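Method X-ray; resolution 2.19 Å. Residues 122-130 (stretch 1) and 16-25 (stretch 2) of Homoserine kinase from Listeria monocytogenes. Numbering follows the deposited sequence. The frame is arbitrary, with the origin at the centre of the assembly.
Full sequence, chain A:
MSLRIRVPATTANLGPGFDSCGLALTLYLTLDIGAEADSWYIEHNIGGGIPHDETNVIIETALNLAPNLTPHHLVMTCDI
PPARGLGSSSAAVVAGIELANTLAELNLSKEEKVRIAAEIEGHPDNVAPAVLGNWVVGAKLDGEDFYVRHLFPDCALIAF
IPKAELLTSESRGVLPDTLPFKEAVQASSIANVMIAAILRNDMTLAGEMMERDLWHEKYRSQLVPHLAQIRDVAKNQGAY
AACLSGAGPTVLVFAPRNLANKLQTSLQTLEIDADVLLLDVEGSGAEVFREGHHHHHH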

ATOM      1  N   GLY A 122       6.141 -25.241 -14.880  1.00 32.62           N
ATOM      2  CA  GLY A 122       6.241 -24.465 -16.103  1.00 32.41           C
ATOM      3  C   GLY A 122       5.627 -23.071 -16.000  1.00 32.37           C
ATOM      4  O   GLY A 122       5.722 -22.281 -16.943  1.00 31.46           O
ATOM      5  N   HIS A 123       4.998 -22.778 -14.855  1.00 32.14           N
ATOM      6  CA  HIS A 123       4.424 -21.446 -14.561  1.00 31.81           C
ATOM      7  C   HIS A 123       4.339 -21.197 -13.043  1.00 30.61           C
ATOM      8  O   HIS A 123       4.228 -22.141 -12.262  1.00 30.17           O
ATOM      9  CB  HIS A 123       3.046 -21.278 -15.222  1.00 32.24           C
ATOM     10  CG  HIS A 123       2.054 -22.331 -14.839  1.00 34.55           C
ATOM     11  ND1 HIS A 123       0.947 -22.063 -14.054  1.00 38.89           N
ATOM     12  CD2 HIS A 123       1.977 -23.644 -15.159  1.00 35.28           C
ATOM     13  CE1 HIS A 123       0.248 -23.173 -13.884  1.00 38.83           C
ATOM     14  NE2 HIS A 123       0.854 -24.149 -14.542  1.00 37.32           N
ATOM     15  N   PRO A 124       4.379 -19.922 -12.626  1.00 29.62           N
ATOM     16  CA  PRO A 124       4.519 -19.658 -11.213  1.00 28.99           C
ATOM     17  C   PRO A 124       3.206 -19.401 -10.459  1.00 28.42           C
ATOM     18  O   PRO A 124       3.237 -19.307  -9.237  1.00 28.98           O
ATOM     19  CB  PRO A 124       5.397 -18.402 -11.198  1.00 28.92           C
ATOM     20  CG  PRO A 124       5.118 -17.701 -12.494  1.00 28.41           C
ATOM     21  CD  PRO A 124       4.410 -18.671 -13.412  1.00 29.35           C
ATOM     22  N   ASP A 125       2.074 -19.321 -11.158  1.00 27.58           N
ATOM     23  CA  ASP A 125       0.886 -18.672 -10.584  1.00 26.82           C
ATOM     24  C   ASP A 125      -0.049 -19.534  -9.730  1.00 26.71           C
ATOM     25  O   ASP A 125      -0.923 -18.995  -9.043  1.00 27.02           O
ATOM     26  CB  ASP A 125       0.145 -17.792 -11.608  1.00 26.92           C
ATOM     27  CG  ASP A 125      -0.226 -18.533 -12.906  1.00 27.93           C
ATOM     28  OD1 ASP A 125       0.530 -19.413 -13.382  1.00 27.31           O
ATOM     29  OD2 ASP A 125      -1.287 -18.197 -13.475  1.00 30.67           O
ATOM     30  N   ASN A 126       0.126 -20.858  -9.758  1.00 25.69           N
ATOM     31  CA  ASN A 126      -0.402 -21.689  -8.676  1.00 25.37           C
ATOM     32  C   ASN A 126       0.607 -21.813  -7.547  1.00 25.03           C
ATOM     33  O   ASN A 126       0.249 -21.566  -6.393  1.00 24.64           O
ATOM     34  CB  ASN A 126      -0.838 -23.079  -9.136  1.00 24.85           C
ATOM     35  CG  ASN A 126      -2.022 -23.034 -10.083  1.00 27.10           C
ATOM     36  OD1 ASN A 126      -1.834 -23.124 -11.294  1.00 28.77           O
ATOM     37  ND2 ASN A 126      -3.251 -22.887  -9.540  1.00 23.91           N
ATOM     38  N   VAL A 127       1.852 -22.186  -7.888  1.00 24.75           N
ATOM     39  CA  VAL A 127       2.861 -22.561  -6.891  1.00 24.35           C
ATOM     40  C   VAL A 127       3.365 -21.439  -5.977  1.00 23.93           C
ATOM     41  O   VAL A 127       3.638 -21.673  -4.804  1.00 24.07           O
ATOM     42  CB  VAL A 127       4.074 -23.366  -7.507  1.00 25.11           C
ATOM     43  CG1 VAL A 127       3.602 -24.719  -8.083  1.00 25.38           C
ATOM     44  CG2 VAL A 127       4.859 -22.551  -8.542  1.00 21.80           C
ATOM     45  N   ALA A 128       3.491 -20.222  -6.491  1.00 23.18           N
ATOM     46  CA  ALA A 128       3.963 -19.137  -5.643  1.00 22.15           C
ATOM     47  C   ALA A 128       2.936 -18.853  -4.511  1.00 21.99           C
ATOM     48  O   ALA A 128       3.305 -18.862  -3.342  1.00 21.77           O
ATOM     49  CB  ALA A 128       4.281 -17.870  -6.481  1.00 22.50           C
ATOM     50  N   PRO A 129       1.643 -18.648  -4.850  1.00 21.16           N
ATOM     51  CA  PRO A 129       0.682 -18.499  -3.738  1.00 21.30           C
ATOM     52  C   PRO A 129       0.539 -19.771  -2.861  1.00 22.26           C
ATOM     53  O   PRO A 129       0.245 -19.648  -1.672  1.00 23.41           O
ATOM     54  CB  PRO A 129      -0.647 -18.123  -4.433  1.00 20.83           C
ATOM     55  CG  PRO A 129      -0.454 -18.355  -5.864  1.00 20.09           C
ATOM     56  CD  PRO A 129       1.018 -18.440  -6.172  1.00 20.76           C
ATOM     57  N   ALA A 130       0.769 -20.970  -3.415  1.00 21.53           N
ATOM     58  CA  ALA A 130       0.749 -22.182  -2.584  1.00 21.95           C
ATOM     59  C   ALA A 130       1.857 -22.134  -1.530  1.00 21.76           C
ATOM     60  O   ALA A 130       1.654 -22.533  -0.391  1.00 22.58           O
ATOM     61  CB  ALA A 130       0.854 -23.467  -3.444  1.00 21.16           C
TER
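Stretch 2 (16-25) PGFDSCGLAL

Two segments far apart in sequence can pack closely without a single clear direct hydrogen bond between them; here the contact is made of close backbone approaches, a bridging water and a few side chains. The stretch P16 to L25 of homoserine kinase, laid against G122 to A130, is a compact example, with 363 Å² buried over both sides.

Conformation sets the frame. The first half of stretch 2 is a tight turn in which G17 O accepts hydrogen bonds from S20 N and C21 N, each at 2.9 Å; D19, with phi/psi of 53/28, takes up a left-handed conformation there. The chain then extends into a strand that runs on to L25. It runs in the same sense as stretch 1: the CA of G22 lies 4.9 Å from the CA of D125, and the CA of A24 5.3 Å from the CA of P129. Two residues of strand thus keep pace with four residues of the more compact, helical chain.

The polar contacts gather at the turn, around D125. The CA-to-CB bond of D125 points toward stretch 2 and chi1 is p, with OD1 3.3 Å from D19 CA and OD2 3.5 Å from S20 N. The arrangement also brings two carboxylates together, with D125 OD1 3.9 Å from D19 OD1. Two hydrogen-bonding partners lie beside the carboxylates. H123 ND1 donates a hydrogen bond of 2.8 Å to D125 OD1, and water 1 donates to both acids, its O lying 2.9 Å from D19 OD1 and 2.6 Å from D125 OD2. The water thereby links the two stretches. H123 also meets the turn directly, its CB 3.5 Å from D19 OD1, while P124 CD lies 3.3 Å from D19 O.

Backbone meets backbone at G22. Its CA makes a nearly linear CA-H...O contact with D125 O, at 3.3 Å and with an angle of 173° at the hydrogen. Glycine is what permits this approach: a CB at this position would point toward stretch 1 and fall 1.8 Å from D125 O, an outright clash.

P129 supplies van der Waals contacts along the strand. Its CA-to-CB bond points toward stretch 2, and P129 CG lies 3.6 Å from G22 C and 3.7 Å from L23 N. One step on, A24 CB approaches P129 O at 3.6 Å and, as an apolar pair, P129 CB at 4.4 Å. L23 and C21, by contrast, direct their CA-to-CB bonds away from stretch 1.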

ATOM      1  N   PRO A  16      -6.664 -11.304 -16.906  1.00 29.83           N
ATOM      2  CA  PRO A  16      -5.646 -11.462 -17.904  1.00 29.43           C
ATOM      3  C   PRO A  16      -4.261 -11.593 -17.277  1.00 29.28           C
ATOM      4  O   PRO A  16      -3.270 -11.502 -17.997  1.00 30.35           O
ATOM      5  CB  PRO A  16      -5.773 -10.179 -18.736  1.00 30.46           C
ATOM      6  CG  PRO A  16      -6.925  -9.415 -18.139  1.00 29.16           C
ATOM      7  CD  PRO A  16      -6.986  -9.885 -16.731  1.00 29.32           C
ATOM      8  N   GLY A  17      -4.183 -11.867 -15.971  1.00 28.51           N
ATOM      9  CA  GLY A  17      -2.894 -12.194 -15.332  1.00 28.55           C
ATOM     10  C   GLY A  17      -2.378 -13.594 -15.663  1.00 29.28           C
ATOM     11  O   GLY A  17      -1.972 -14.360 -14.777  1.00 28.02           O
ATOM     12  N   PHE A  18      -2.377 -13.916 -16.963  1.00 30.01           N
ATOM     13  CA  PHE A  18      -1.986 -15.230 -17.455  1.00 29.82           C
ATOM     14  C   PHE A  18      -0.576 -15.624 -17.049  1.00 29.70           C
ATOM     15  O   PHE A  18       0.378 -14.862 -17.267  1.00 30.06           O
ATOM     16  CB  PHE A  18      -2.176 -15.318 -18.977  1.00 30.35           C
ATOM     17  CG  PHE A  18      -2.120 -16.729 -19.500  1.00 32.37           C
ATOM     18  CD1 PHE A  18      -3.245 -17.567 -19.414  1.00 34.19           C
ATOM     19  CD2 PHE A  18      -0.942 -17.235 -20.039  1.00 31.55           C
ATOM     20  CE1 PHE A  18      -3.195 -18.891 -19.890  1.00 34.87           C
ATOM     21  CE2 PHE A  18      -0.879 -18.556 -20.505  1.00 35.22           C
ATOM     22  CZ  PHE A  18      -2.007 -19.382 -20.441  1.00 34.21           C
ATOM     23  N   ASP A  19      -0.442 -16.806 -16.442  1.00 28.55           N
ATOM     24  CA  ASP A  19       0.851 -17.260 -15.912  1.00 28.25           C
ATOM     25  C   ASP A  19       1.506 -16.231 -14.948  1.00 27.67           C
ATOM     26  O   ASP A  19       2.748 -16.169 -14.809  1.00 27.57           O
ATOM     27  CB  ASP A  19       1.828 -17.645 -17.040  1.00 28.40           C
ATOM     28  CG  ASP A  19       1.528 -19.016 -17.658  1.00 30.47           C
ATOM     29  OD1 ASP A  19       0.578 -19.719 -17.222  1.00 29.90           O
ATOM     30  OD2 ASP A  19       2.267 -19.398 -18.596  1.00 32.72           O
ATOM     31  N   SER A  20       0.675 -15.431 -14.281  1.00 26.16           N
ATOM     32  CA  SER A  20       1.191 -14.351 -13.470  1.00 25.38           C
ATOM     33  C   SER A  20       0.522 -14.201 -12.106  1.00 24.85           C
ATOM     34  O   SER A  20       1.206 -14.210 -11.072  1.00 24.19           O
ATOM     35  CB  SER A  20       1.142 -13.041 -14.248  1.00 25.22           C
ATOM     36  OG  SER A  20       1.618 -11.987 -13.430  1.00 28.98           O
ATOM     37  N   CYS A  21      -0.799 -14.029 -12.102  1.00 23.42           N
ATOM     38  CA  CYS A  21      -1.517 -13.757 -10.865  1.00 23.77           C
ATOM     39  C   CYS A  21      -2.249 -15.001 -10.348  1.00 22.93           C
ATOM     40  O   CYS A  21      -2.905 -15.736 -11.111  1.00 22.06           O
ATOM     41  CB  CYS A  21      -2.518 -12.602 -11.070  1.00 24.42           C
ATOM     42  SG  CYS A  21      -1.742 -11.041 -11.618  1.00 29.08           S
ATOM     43  N   GLY A  22      -2.163 -15.207  -9.041  1.00 22.18           N
ATOM     44  CA  GLY A  22      -2.835 -16.325  -8.421  1.00 21.60           C
ATOM     45  C   GLY A  22      -3.033 -16.078  -6.952  1.00 21.59           C
ATOM     46  O   GLY A  22      -2.392 -15.196  -6.365  1.00 21.33           O
ATOM     47  N   LEU A  23      -3.872 -16.908  -6.346  1.00 21.15           N
ATOM     48  CA  LEU A  23      -4.470 -16.607  -5.053  1.00 22.71           C
ATOM     49  C   LEU A  23      -4.700 -17.921  -4.324  1.00 22.11           C
ATOM     50  O   LEU A  23      -5.287 -18.844  -4.906  1.00 22.75           O
ATOM     51  CB  LEU A  23      -5.800 -15.835  -5.269  1.00 22.66           C
ATOM     52  CG  LEU A  23      -6.693 -15.368  -4.103  1.00 25.72           C
ATOM     53  CD1 LEU A  23      -5.968 -14.341  -3.220  1.00 26.07           C
ATOM     54  CD2 LEU A  23      -7.951 -14.733  -4.650  1.00 25.43           C
ATOM     55  N   ALA A  24      -4.210 -18.013  -3.085  1.00 21.70           N
ATOM     56  CA  ALA A  24      -4.366 -19.211  -2.264  1.00 22.18           C
ATOM     57  C   ALA A  24      -5.754 -19.221  -1.655  1.00 22.66           C
ATOM     58  O   ALA A  24      -6.284 -18.169  -1.322  1.00 22.89           O
ATOM     59  CB  ALA A  24      -3.272 -19.301  -1.153  1.00 20.80           C
ATOM     60  N   LEU A  25      -6.319 -20.415  -1.503  1.00 23.16           N
ATOM     61  CA  LEU A  25      -7.707 -20.604  -1.055  1.00 24.01           C
ATOM     62  C   LEU A  25      -7.813 -21.626   0.089  1.00 24.63           C
ATOM     63  O   LEU A  25      -6.916 -22.447   0.266  1.00 24.46           O
ATOM     64  CB  LEU A  25      -8.575 -21.068  -2.230  1.00 23.86           C
ATOM     65  CG  LEU A  25      -8.670 -20.133  -3.430  1.00 23.75           C
ATOM     66  CD1 LEU A  25      -9.561 -20.786  -4.480  1.00 25.18           C
ATOM     67  CD2 LEU A  25      -9.246 -18.797  -2.973  1.00 22.58           C
TER
HETATM   68  O   HOH W   1      -1.865 -19.433 -15.712  1.00 41.36           O